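PDB 4B2N: 70 KDA protein from Xanthomonas sp., which oxidatively cleaves the polyisoprene chains of natural rubber as a processive dioxygenase that carries two covalently bound c-type haems. Local coordinates for residues E265-L269 against A326-R330; T580-L584 against Q621-S625; L61-A65 against V416-V420. Residue numbers count along the deposited sequence, not the author numbering.

Contact 1: residues E265-L269 against A326-R330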
loop_
_atom_site.group_PDB
_atom_site.type_symbol
_atom_site.label_atom_id
_atom_site.label_comp_id
_atom_site.label_asym_id
_atom_site.label_seq_id
_atom_site.Cartn_x
_atom_site.Cartn_y
_atom_site.Cartn_z
ATOM N N GLU A 265 13.373 19.979 -1.701
ATOM C CA GLU A 265 12.728 21.129 -1.097
ATOM C C GLU A 265 11.641 21.716 -1.987
ATOM O O GLU A 265 10.669 22.287 -1.481
ATOM C CB GLU A 265 13.760 22.195 -0.797
ATOM C CG GLU A 265 14.759 21.822 0.304
ATOM C CD GLU A 265 15.753 22.950 0.445
ATOM O OE1 GLU A 265 16.798 22.988 -0.251
ATOM O OE2 GLU A 265 15.464 23.864 1.217
ATOM N N THR A 266 11.798 21.588 -3.312
ATOM C CA THR A 266 10.907 22.285 -4.221
ATOM C C THR A 266 10.122 21.340 -5.145
ATOM O O THR A 266 9.118 21.737 -5.680
ATOM C CB THR A 266 11.681 23.259 -5.128
ATOM O OG1 THR A 266 12.433 22.508 -6.099
ATOM C CG2 THR A 266 12.620 24.139 -4.259
ATOM N N LEU A 267 10.575 20.088 -5.275
ATOM C CA LEU A 267 10.026 19.132 -6.204
ATOM C C LEU A 267 10.317 19.466 -7.673
ATOM O O LEU A 267 9.723 18.849 -8.552
ATOM C CB LEU A 267 8.501 18.818 -5.930
ATOM C CG LEU A 267 8.124 18.478 -4.469
ATOM C CD1 LEU A 267 6.585 18.147 -4.423
ATOM C CD2 LEU A 267 8.999 17.361 -3.962
ATOM N N THR A 268 11.264 20.374 -7.935
ATOM C CA THR A 268 11.819 20.540 -9.251
ATOM C C THR A 268 12.485 19.223 -9.724
ATOM O O THR A 268 13.154 18.515 -8.960
ATOM C CB THR A 268 12.915 21.632 -9.248
ATOM O OG1 THR A 268 12.377 22.847 -8.712
ATOM C CG2 THR A 268 13.419 21.873 -10.625
ATOM N N LEU A 269 12.213 18.856 -10.965
ATOM C CA LEU A 269 12.917 17.750 -11.571
ATOM C C LEU A 269 14.351 18.254 -11.861
ATOM O O LEU A 269 14.567 19.075 -12.714
ATOM C CB LEU A 269 12.250 17.327 -12.887
ATOM C CG LEU A 269 12.918 16.221 -13.719
ATOM C CD1 LEU A 269 13.061 14.945 -12.900
ATOM C CD2 LEU A 269 12.144 15.919 -15.010
ATOM N N ALA A 326 7.341 21.845 -10.647
ATOM C CA ALA A 326 7.433 21.825 -9.171
ATOM C C ALA A 326 6.149 22.381 -8.563
ATOM O O ALA A 326 5.614 21.817 -7.640
ATOM C CB ALA A 326 8.645 22.642 -8.682
ATOM N N ASN A 327 5.635 23.493 -9.100
ATOM C CA ASN A 327 4.398 24.109 -8.594
ATOM C C ASN A 327 3.209 23.141 -8.640
ATOM O O ASN A 327 2.508 23.013 -7.649
ATOM C CB ASN A 327 4.117 25.410 -9.351
ATOM C CG ASN A 327 2.908 26.186 -8.833
ATOM O OD1 ASN A 327 2.959 26.825 -7.781
ATOM N ND2 ASN A 327 1.836 26.211 -9.629
ATOM N N ALA A 328 3.017 22.472 -9.768
ATOM C CA ALA A 328 1.939 21.527 -9.924
ATOM C C ALA A 328 2.161 20.381 -8.943
ATOM O O ALA A 328 1.180 19.899 -8.356
ATOM C CB ALA A 328 1.895 20.942 -11.354
ATOM N N ARG A 329 3.401 19.895 -8.812
ATOM C CA ARG A 329 3.598 18.704 -7.920
ATOM C C ARG A 329 3.212 19.094 -6.514
ATOM O O ARG A 329 2.361 18.454 -5.939
ATOM C CB ARG A 329 5.014 18.167 -7.924
ATOM C CG ARG A 329 5.524 17.621 -9.231
ATOM C CD ARG A 329 6.974 17.213 -9.162
ATOM N NE ARG A 329 7.228 16.496 -10.405
ATOM C CZ ARG A 329 8.032 16.978 -11.357
ATOM N NH1 ARG A 329 8.655 18.129 -11.205
ATOM N NH2 ARG A 329 8.165 16.324 -12.502
ATOM N N ARG A 330 3.822 20.140 -5.965
ATOM C CA ARG A 330 3.452 20.609 -4.596
ATOM C C ARG A 330 1.941 20.909 -4.499
ATOM O O ARG A 330 1.304 20.686 -3.471
ATOM C CB ARG A 330 4.221 21.896 -4.229
ATOM C CG ARG A 330 5.701 21.645 -4.018
ATOM C CD ARG A 330 6.390 22.811 -3.351
ATOM N NE ARG A 330 6.079 24.108 -3.954
ATOM C CZ ARG A 330 6.911 24.805 -4.723
ATOM N NH1 ARG A 330 8.088 24.310 -5.048
ATOM N NH2 ARG A 330 6.565 26.036 -5.150
HETATM O O HOH W 1 10.397 20.213 -12.670
#
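The first turn of the short helix 326-331 packs on an irregular loop, and two consecutive arginines of the helix turn their guanidinium groups to loop carbonyls. Arg330 NH1 donates to Thr266 O at 2.8 Å, and Arg329 NH1 donates to Leu267 O at 2.9 Å; the N-H...O angle is 132° in both. Leu267 takes the left-handed helical conformation (phi/psi 69°/15°), and its carbonyl faces Arg329 NH1. Arg329 is richly satisfied: beyond Leu267 O, its NE reaches Val319 O and its NH2 reaches Asn321 O, so one side chain binds three backbone carbonyls, that of Val319 lying at the end of helix 312-319. The Arg330 guanidinium, which meets Thr266 O at its edge, also makes a cation-pi contact with Tyr462. Within the loop, Thr266 OG1 donates to Thr268 OG1 at 2.6 Å, and Thr268 OG1 is bonded in addition to Asp465.

Apolar atoms fill the space between these bonds. Leu267 CD1 lies 3.8 Å from Arg329 CB and 3.6 Å from Arg330 CG, using the aliphatic bases of both arginines, while Ala326 CB presses to 3.2 Å from Thr266 O. The contact is buried and lies away from the haem-ligating residues. Leu269 N is met through solvent: water 1 accepts from it at 2.8 Å and from Arg329 NH1 at 3.1 Å.

Contact 2: residues T580-L584 against Q621-S625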
loop_
_atom_site.group_PDB
_atom_site.type_symbol
_atom_site.label_atom_id
_atom_site.label_comp_id
_atom_site.label_asym_id
_atom_site.label_seq_id
_atom_site.Cartn_x
_atom_site.Cartn_y
_atom_site.Cartn_z
ATOM N N THR A 580 11.715 -27.288 -15.809
ATOM C CA THR A 580 10.449 -27.341 -15.054
ATOM C C THR A 580 9.539 -26.187 -15.509
ATOM O O THR A 580 10.056 -25.170 -15.960
ATOM C CB THR A 580 10.639 -27.249 -13.528
ATOM O OG1 THR A 580 11.365 -26.056 -13.184
ATOM C CG2 THR A 580 11.377 -28.452 -13.012
ATOM N N SER A 581 8.221 -26.359 -15.380
ATOM C CA SER A 581 7.271 -25.314 -15.730
ATOM C C SER A 581 6.042 -25.426 -14.836
ATOM O O SER A 581 5.430 -26.456 -14.813
ATOM C CB SER A 581 6.835 -25.457 -17.175
ATOM O OG SER A 581 5.975 -24.392 -17.526
ATOM N N PRO A 582 5.681 -24.346 -14.083
ATOM C CA PRO A 582 6.417 -23.060 -14.141
ATOM C C PRO A 582 7.811 -23.209 -13.548
ATOM O O PRO A 582 8.014 -24.002 -12.610
ATOM C CB PRO A 582 5.620 -22.129 -13.227
ATOM C CG PRO A 582 4.423 -22.906 -12.754
ATOM C CD PRO A 582 4.667 -24.374 -13.011
ATOM N N PHE A 583 8.736 -22.422 -14.055
ATOM C CA PHE A 583 10.064 -22.381 -13.464
ATOM C C PHE A 583 10.053 -21.600 -12.146
ATOM O O PHE A 583 9.809 -20.410 -12.152
ATOM C CB PHE A 583 11.065 -21.756 -14.423
ATOM C CG PHE A 583 12.441 -21.698 -13.868
ATOM C CD1 PHE A 583 13.095 -22.885 -13.482
ATOM C CD2 PHE A 583 13.104 -20.473 -13.735
ATOM C CE1 PHE A 583 14.387 -22.852 -12.942
ATOM C CE2 PHE A 583 14.395 -20.433 -13.208
ATOM C CZ PHE A 583 15.029 -21.616 -12.814
ATOM N N LEU A 584 10.324 -22.294 -11.038
ATOM C CA LEU A 584 10.188 -21.775 -9.668
ATOM C C LEU A 584 11.466 -22.085 -8.843
ATOM O O LEU A 584 11.538 -23.097 -8.131
ATOM C CB LEU A 584 8.934 -22.381 -9.000
ATOM C CG LEU A 584 7.577 -22.004 -9.638
ATOM C CD1 LEU A 584 6.480 -22.815 -8.968
ATOM C CD2 LEU A 584 7.259 -20.520 -9.446
ATOM N N GLN A 621 6.688 -17.737 -20.659
ATOM C CA GLN A 621 7.145 -18.694 -19.634
ATOM C C GLN A 621 7.388 -17.981 -18.279
ATOM O O GLN A 621 7.084 -18.524 -17.210
ATOM C CB GLN A 621 8.409 -19.523 -20.089
ATOM C CG GLN A 621 8.122 -20.898 -20.795
ATOM C CD GLN A 621 7.290 -22.016 -19.995
ATOM O OE1 GLN A 621 7.469 -22.243 -18.769
ATOM N NE2 GLN A 621 6.399 -22.743 -20.731
ATOM N N GLN A 622 7.889 -16.756 -18.333
ATOM C CA GLN A 622 8.058 -15.978 -17.089
ATOM C C GLN A 622 6.718 -15.644 -16.474
ATOM O O GLN A 622 6.569 -15.665 -15.223
ATOM C CB GLN A 622 8.889 -14.699 -17.355
ATOM C CG GLN A 622 10.363 -14.997 -17.678
ATOM C CD GLN A 622 11.055 -13.876 -18.487
ATOM O OE1 GLN A 622 10.459 -12.849 -18.842
ATOM N NE2 GLN A 622 12.353 -14.077 -18.762
ATOM N N ILE A 623 5.709 -15.411 -17.325
ATOM C CA ILE A 623 4.354 -15.086 -16.834
ATOM C C ILE A 623 3.889 -16.297 -16.009
ATOM O O ILE A 623 3.358 -16.126 -14.921
ATOM C CB ILE A 623 3.441 -14.693 -18.012
ATOM C CG1 ILE A 623 3.867 -13.330 -18.497
ATOM C CG2 ILE A 623 1.947 -14.694 -17.654
ATOM C CD1 ILE A 623 3.231 -13.005 -19.821
ATOM N N LYS A 624 4.197 -17.518 -16.466
ATOM C CA LYS A 624 3.741 -18.692 -15.744
ATOM C C LYS A 624 4.318 -18.715 -14.358
ATOM O O LYS A 624 3.624 -19.050 -13.391
ATOM C CB LYS A 624 4.027 -20.030 -16.504
ATOM C CG LYS A 624 3.066 -20.239 -17.650
ATOM C CD LYS A 624 3.251 -21.544 -18.434
ATOM C CE LYS A 624 3.228 -22.751 -17.466
ATOM N NZ LYS A 624 3.201 -24.048 -18.250
ATOM N N SER A 625 5.555 -18.316 -14.219
ATOM C CA SER A 625 6.152 -18.274 -12.886
ATOM C C SER A 625 5.601 -17.119 -12.030
ATOM O O SER A 625 5.408 -17.276 -10.851
ATOM C CB SER A 625 7.649 -18.129 -13.071
ATOM O OG SER A 625 8.164 -19.253 -13.807
HETATM O O HOH W 2 8.188 -20.893 -16.287
#
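A cis peptide bond before Pro582 shapes the loop that lies along one side of helix 620-626, within the segment of chain closed by the Cys574-Cys586 disulfide. The side-chain rotamers explain how the two surfaces engage. Ser581, with chi1 t, extends its hydroxyl to the helix, where OG donates to Gln621 OE1 at 2.9 Å and accepts from Lys624 NZ, also at 2.9 Å. Gln621 meets it with chi1 off the staggered wells (-92°) and chi2 m, folding the amide back to the loop. Lys624 is m and t at its first two torsions, then p at chi3, a kink that brings NZ to the serine.

One turn on from Gln621, Ser625 (chi1 m) directs OG to Phe583 O at 2.6 Å. Phe583, t at chi1, carries its ring off to Met590, leaving its backbone to the helix. Pro582 CB rests 4.2 Å from Lys624 CB, and Leu584 CD2 comes within 4.0 Å of Ser625 O, so the apolar part is thin. Water 2 accepts from Phe583 N at 2.8 Å and can donate to only two at once of Gln621 O at 2.8 Å, Gln621 OE1 at 2.9 Å and Ser625 OG at 3.0 Å. With 273 Å² buried in all, this is a polar surface junction, held by three direct side-chain bonds and supplemented by one water.

Contact 3: residues L61-A65 against V416-V420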
loop_
_atom_site.group_PDB
_atom_site.type_symbol
_atom_site.label_atom_id
_atom_site.label_comp_id
_atom_site.label_asym_id
_atom_site.label_seq_id
_atom_site.Cartn_x
_atom_site.Cartn_y
_atom_site.Cartn_z
ATOM N N LEU A 61 -2.308 -3.734 26.377
ATOM C CA LEU A 61 -1.802 -3.079 25.155
ATOM C C LEU A 61 -1.055 -1.779 25.448
ATOM O O LEU A 61 -1.619 -0.837 26.014
ATOM C CB LEU A 61 -2.978 -2.816 24.214
ATOM C CG LEU A 61 -2.716 -1.931 22.973
ATOM C CD1 LEU A 61 -1.648 -2.544 22.040
ATOM C CD2 LEU A 61 -3.990 -1.718 22.201
ATOM N N GLN A 62 0.204 -1.713 25.051
ATOM C CA GLN A 62 1.003 -0.474 25.194
ATOM C C GLN A 62 1.300 0.062 23.793
ATOM O O GLN A 62 2.099 -0.540 23.089
ATOM C CB GLN A 62 2.311 -0.777 25.895
ATOM C CG GLN A 62 2.035 -1.422 27.246
ATOM C CD GLN A 62 1.388 -0.410 28.185
ATOM O OE1 GLN A 62 1.853 0.698 28.286
ATOM N NE2 GLN A 62 0.317 -0.794 28.865
ATOM N N PHE A 63 0.694 1.181 23.416
ATOM C CA PHE A 63 0.970 1.765 22.087
ATOM C C PHE A 63 2.391 2.264 21.982
ATOM O O PHE A 63 2.952 2.794 22.933
ATOM C CB PHE A 63 0.025 2.935 21.767
ATOM C CG PHE A 63 -1.431 2.569 21.789
ATOM C CD1 PHE A 63 -1.974 1.692 20.812
ATOM C CD2 PHE A 63 -2.295 3.078 22.813
ATOM C CE1 PHE A 63 -3.346 1.370 20.817
ATOM C CE2 PHE A 63 -3.658 2.710 22.849
ATOM C CZ PHE A 63 -4.197 1.868 21.832
ATOM N N ASN A 64 2.956 2.227 20.793
ATOM C CA ASN A 64 4.290 2.799 20.645
ATOM C C ASN A 64 4.472 3.580 19.388
ATOM O O ASN A 64 5.549 4.140 19.184
ATOM C CB ASN A 64 5.383 1.748 20.823
ATOM C CG ASN A 64 5.430 0.773 19.672
ATOM O OD1 ASN A 64 4.865 1.006 18.630
ATOM N ND2 ASN A 64 6.111 -0.337 19.873
ATOM N N ALA A 65 3.427 3.684 18.560
ATOM C CA ALA A 65 3.586 4.439 17.314
ATOM C C ALA A 65 2.638 5.625 17.371
ATOM O O ALA A 65 1.418 5.478 17.106
ATOM C CB ALA A 65 3.280 3.557 16.114
ATOM N N VAL A 416 -7.772 0.842 17.284
ATOM C CA VAL A 416 -6.553 1.585 16.822
ATOM C C VAL A 416 -5.340 0.648 16.715
ATOM O O VAL A 416 -5.072 -0.133 17.634
ATOM C CB VAL A 416 -6.207 2.827 17.698
ATOM C CG1 VAL A 416 -4.859 3.436 17.314
ATOM C CG2 VAL A 416 -7.292 3.884 17.570
ATOM N N ALA A 417 -4.668 0.700 15.559
ATOM C CA ALA A 417 -3.403 -0.003 15.394
ATOM C C ALA A 417 -2.270 1.043 15.549
ATOM O O ALA A 417 -2.029 1.869 14.640
ATOM C CB ALA A 417 -3.358 -0.696 14.015
ATOM N N ALA A 418 -1.580 1.059 16.693
ATOM C CA ALA A 418 -0.437 1.938 16.868
ATOM C C ALA A 418 0.744 1.243 17.512
ATOM O O ALA A 418 1.394 1.824 18.410
ATOM C CB ALA A 418 -0.834 3.169 17.680
ATOM N N VAL A 419 1.035 0.015 17.091
ATOM C CA VAL A 419 2.199 -0.663 17.580
ATOM C C VAL A 419 3.047 -1.078 16.397
ATOM O O VAL A 419 2.571 -1.821 15.579
ATOM C CB VAL A 419 1.775 -1.928 18.375
ATOM C CG1 VAL A 419 2.976 -2.791 18.789
ATOM C CG2 VAL A 419 0.938 -1.553 19.612
ATOM N N VAL A 420 4.301 -0.603 16.336
ATOM C CA VAL A 420 5.334 -1.150 15.432
ATOM C C VAL A 420 6.067 -2.223 16.260
ATOM O O VAL A 420 6.670 -1.929 17.310
ATOM C CB VAL A 420 6.265 -0.029 14.917
ATOM C CG1 VAL A 420 7.453 -0.563 14.094
ATOM C CG2 VAL A 420 5.444 0.933 14.058
#
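Asn64 makes a two-point bond with the backbone of Val420: Val420 N donates to Asn64 OD1 at 2.9 Å, and Asn64 ND2 donates to Val420 O at 3.1 Å, with N-H...O angles of 155° and 160°. The side-chain amide thus serves both backbone polar groups of one residue, much as the N-H and C=O of one residue do in a hydrogen-bonded antiparallel pair. Ala418 O is a second focus, accepting from Asn64 N at 2.9 Å (155°) and from Ala65 N at 2.8 Å (145°). Together the four bonds join two irregular segments whose end-to-end directions differ by 69°, too oblique for extended sheet pairing.

Around this polar centre the packing is aliphatic and aromatic. Phe63 CD1 lies 3.6 Å from Ala418 CB, and the edge of its ring faces Val416 O, with CE1 at 3.9 Å. Leu61 CD1 meets Val419 CG2 at 3.7 Å, and Ala65 CB reaches Val420 CG2 at 4.0 Å. At Ala65 and Ala418, whose side chains are single methyls, the CA atoms come within 4.8 Å. The Val419 side chain is about 4 Å from that of Cys393, a covalent attachment point of the second haem c, in helix 391-394. Backbone bonds from Ala417 to Phe296 and from Val419 to Ala503 extend the junction, which leads directly into strand 420-422 beside the end of strand 500-502.

The three contacts are separate: nearest atoms lie about 25 Å apart for contacts 1 and 3, about 29 Å for contacts 1 and 2, and about 30 Å for contacts 2 and 3. In sequence, contact 3 joins residues 351 positions apart and brackets both segments of contact 1, while contact 2 follows later, on the opposite side of the chain's centre from contact 3. Their relation to the haems differs. The Val419 side chain of contact 3 is about 6 Å from a haem c, and the Arg329 side chain of contact 1 is about 12 Å from one. Contact 2, centred 27 Å from the chain's centre, is peripheral and away from the haem-binding residues.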